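Local coordinates for protein glucosamine--fructose-6-phosphate aminotransferase [isomerizing] (Francisella tularensis subsp. tularensis, PDB 3TBF) that probably makes glucosamine-6-phosphate from fructose-6-phosphate and glutamine, this chain being the C-terminal, sugar-isomerising part of the enzyme, at residues A[177-182]-A[332-337]. Residues are numbered along the deposited sequence; the frame is centred on the assembly and turned at random.
Sequences FTLVIA and HDFSAP
Phe334 reaches across to Thr178 and Leu179 and joins the two SIS domains of the chain. Each domain has a five-stranded parallel sheet flanked by helices. Thr178 and Leu179 lie on helix 165-184 of the first domain, and Phe334 lies in the loop leading into helix 335-355 of the second. The backbones stay well apart, with Thr178 CA and Phe334 CA 10.1 Å from each other. Side chains from both segments bridge the gap, and the Phe334 ring reaches furthest across.

From CB, which points toward the helix, the chain runs to CG, set opposite the carbonyl carbon (chi1 -76°). This carries the ring outward, and CZ at its far end makes the contact. Thr178 CG2 approaches the ring edge, near its plane, 4.3 Å from Phe334 CZ. Thr178 OG1 is hydrogen-bonded to Leu174 O within its own helix, and CG2 is the atom that meets the ring.

Trp75 and Tyr79 of helix 63-80 also meet the Phe334 ring, and Leu200 of helix 190-201 packs on it. Where the loop runs into helix 335-355, Glu199 OE2 accepts hydrogen bonds from Phe334 N and Ser335 N. Leu179 adds an apolar contact that is purely methyl to ring: its CD2 lies 4.0 Å from Phe334 CZ.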
ATOM      1  N   PHE A 177       6.661 -18.605  13.135  1.00 14.44           N
ATOM      2  CA  PHE A 177       7.835 -17.741  13.170  1.00 15.40           C
ATOM      3  C   PHE A 177       7.707 -16.594  14.200  1.00 15.57           C
ATOM      4  O   PHE A 177       8.628 -16.335  14.964  1.00 15.28           O
ATOM      5  CB  PHE A 177       8.088 -17.175  11.752  1.00 15.72           C
ATOM      6  CG  PHE A 177       9.129 -16.109  11.699  1.00 18.15           C
ATOM      7  CD1 PHE A 177      10.434 -16.416  11.946  1.00 21.40           C
ATOM      8  CD2 PHE A 177       8.801 -14.813  11.386  1.00 20.69           C
ATOM      9  CE1 PHE A 177      11.417 -15.444  11.903  1.00 24.29           C
ATOM     10  CE2 PHE A 177       9.778 -13.835  11.340  1.00 23.37           C
ATOM     11  CZ  PHE A 177      11.094 -14.167  11.592  1.00 24.05           C
ATOM     12  N   THR A 178       6.566 -15.921  14.241  1.00 15.60           N
ATOM     13  CA  THR A 178       6.370 -14.888  15.252  1.00 15.66           C
ATOM     14  C   THR A 178       6.604 -15.454  16.625  1.00 15.99           C
ATOM     15  O   THR A 178       7.308 -14.829  17.406  1.00 17.12           O
ATOM     16  CB  THR A 178       4.974 -14.284  15.200  1.00 15.33           C
ATOM     17  OG1 THR A 178       4.844 -13.565  13.984  1.00 16.46           O
ATOM     18  CG2 THR A 178       4.740 -13.323  16.302  1.00 14.83           C
ATOM     19  N   LEU A 179       6.045 -16.631  16.929  1.00 15.42           N
ATOM     20  CA  LEU A 179       6.178 -17.173  18.293  1.00 15.59           C
ATOM     21  C   LEU A 179       7.605 -17.689  18.580  1.00 16.29           C
ATOM     22  O   LEU A 179       8.140 -17.512  19.682  1.00 18.57           O
ATOM     23  CB  LEU A 179       5.129 -18.234  18.576  1.00 15.02           C
ATOM     24  CG  LEU A 179       3.670 -17.775  18.425  1.00 14.53           C
ATOM     25  CD1 LEU A 179       2.668 -18.957  18.547  1.00 13.68           C
ATOM     26  CD2 LEU A 179       3.286 -16.749  19.435  1.00 13.94           C
ATOM     27  N   VAL A 180       8.248 -18.288  17.609  1.00 15.56           N
ATOM     28  CA  VAL A 180       9.643 -18.644  17.762  1.00 16.39           C
ATOM     29  C   VAL A 180      10.543 -17.463  18.095  1.00 17.66           C
ATOM     30  O   VAL A 180      11.345 -17.528  18.978  1.00 17.37           O
ATOM     31  CB  VAL A 180      10.182 -19.298  16.479  1.00 17.33           C
ATOM     32  CG1 VAL A 180      11.755 -19.368  16.513  1.00 16.07           C
ATOM     33  CG2 VAL A 180       9.513 -20.731  16.271  1.00 13.84           C
ATOM     34  N   ILE A 181      10.361 -16.356  17.390  1.00 19.17           N
ATOM     35  CA  ILE A 181      11.125 -15.136  17.632  1.00 19.58           C
ATOM     36  C   ILE A 181      10.755 -14.554  18.969  1.00 20.14           C
ATOM     37  O   ILE A 181      11.612 -14.118  19.716  1.00 20.91           O
ATOM     38  CB  ILE A 181      10.872 -14.074  16.516  1.00 19.74           C
ATOM     39  CG1 ILE A 181      11.366 -14.622  15.202  1.00 23.01           C
ATOM     40  CG2 ILE A 181      11.646 -12.757  16.786  1.00 19.34           C
ATOM     41  CD1 ILE A 181      12.863 -15.096  15.248  1.00 26.54           C
ATOM     42  N   ALA A 182       9.473 -14.550  19.264  1.00 20.49           N
ATOM     43  CA  ALA A 182       9.001 -13.986  20.502  1.00 22.54           C
ATOM     44  C   ALA A 182       9.668 -14.663  21.669  1.00 24.48           C
ATOM     45  O   ALA A 182      10.057 -14.006  22.634  1.00 26.39           O
ATOM     46  CB  ALA A 182       7.499 -14.114  20.637  1.00 20.29           C
ATOM     47  N   HIS A 332      -9.135 -15.443  17.594  1.00 24.14           N
ATOM     48  CA  HIS A 332      -8.450 -14.214  17.985  1.00 24.83           C
ATOM     49  C   HIS A 332      -7.400 -13.745  16.948  1.00 23.40           C
ATOM     50  O   HIS A 332      -7.581 -13.928  15.743  1.00 21.75           O
ATOM     51  CB  HIS A 332      -7.894 -14.390  19.410  1.00 26.17           C
ATOM     52  CG  HIS A 332      -8.948 -14.746  20.417  1.00 29.48           C
ATOM     53  ND1 HIS A 332     -10.081 -13.980  20.612  1.00 32.65           N
ATOM     54  CD2 HIS A 332      -9.045 -15.795  21.271  1.00 33.57           C
ATOM     55  CE1 HIS A 332     -10.824 -14.545  21.547  1.00 36.83           C
ATOM     56  NE2 HIS A 332     -10.217 -15.647  21.962  1.00 35.35           N
ATOM     57  N   ASP A 333      -6.317 -13.131  17.391  1.00 23.09           N
ATOM     58  CA  ASP A 333      -5.426 -12.447  16.443  1.00 22.91           C
ATOM     59  C   ASP A 333      -4.755 -13.370  15.485  1.00 21.09           C
ATOM     60  O   ASP A 333      -4.420 -12.990  14.366  1.00 20.74           O
ATOM     61  CB  ASP A 333      -4.318 -11.687  17.171  1.00 23.69           C
ATOM     62  CG  ASP A 333      -4.781 -10.340  17.740  1.00 27.48           C
ATOM     63  OD1 ASP A 333      -5.980  -9.940  17.530  1.00 28.13           O
ATOM     64  OD2 ASP A 333      -3.879  -9.685  18.366  1.00 30.12           O
ATOM     65  N   PHE A 334      -4.485 -14.578  15.931  1.00 20.47           N
ATOM     66  CA  PHE A 334      -3.708 -15.457  15.091  1.00 19.95           C
ATOM     67  C   PHE A 334      -4.641 -16.236  14.164  1.00 19.66           C
ATOM     68  O   PHE A 334      -4.353 -16.383  12.954  1.00 20.43           O
ATOM     69  CB  PHE A 334      -2.804 -16.356  15.899  1.00 19.36           C
ATOM     70  CG  PHE A 334      -1.600 -15.670  16.439  1.00 18.26           C
ATOM     71  CD1 PHE A 334      -0.589 -15.285  15.611  1.00 22.54           C
ATOM     72  CD2 PHE A 334      -1.450 -15.447  17.775  1.00 19.12           C
ATOM     73  CE1 PHE A 334       0.575 -14.657  16.110  1.00 19.88           C
ATOM     74  CE2 PHE A 334      -0.301 -14.868  18.270  1.00 20.17           C
ATOM     75  CZ  PHE A 334       0.715 -14.470  17.417  1.00 17.22           C
ATOM     76  N   SER A 335      -5.776 -16.675  14.693  1.00 18.40           N
ATOM     77  CA  SER A 335      -6.663 -17.487  13.905  1.00 17.24           C
ATOM     78  C   SER A 335      -7.539 -16.701  12.971  1.00 16.14           C
ATOM     79  O   SER A 335      -7.773 -17.123  11.853  1.00 16.63           O
ATOM     80  CB  SER A 335      -7.524 -18.413  14.818  1.00 18.17           C
ATOM     81  OG  SER A 335      -8.371 -17.707  15.711  1.00 18.06           O
ATOM     82  N   ALA A 336      -8.009 -15.545  13.398  1.00 15.76           N
ATOM     83  CA  ALA A 336      -9.079 -14.870  12.671  1.00 15.80           C
ATOM     84  C   ALA A 336      -8.661 -14.435  11.298  1.00 15.78           C
ATOM     85  O   ALA A 336      -9.429 -14.564  10.361  1.00 18.27           O
ATOM     86  CB  ALA A 336      -9.700 -13.705  13.487  1.00 15.35           C
ATOM     87  N   PRO A 337      -7.429 -13.957  11.132  1.00 15.42           N
ATOM     88  CA  PRO A 337      -7.049 -13.596   9.758  1.00 14.36           C
ATOM     89  C   PRO A 337      -7.127 -14.742   8.741  1.00 14.18           C
ATOM     90  O   PRO A 337      -7.532 -14.546   7.587  1.00 14.34           O
ATOM     91  CB  PRO A 337      -5.595 -13.134   9.916  1.00 14.45           C
ATOM     92  CG  PRO A 337      -5.598 -12.551  11.364  1.00 15.97           C
ATOM     93  CD  PRO A 337      -6.399 -13.583  12.118  1.00 15.26           C
TER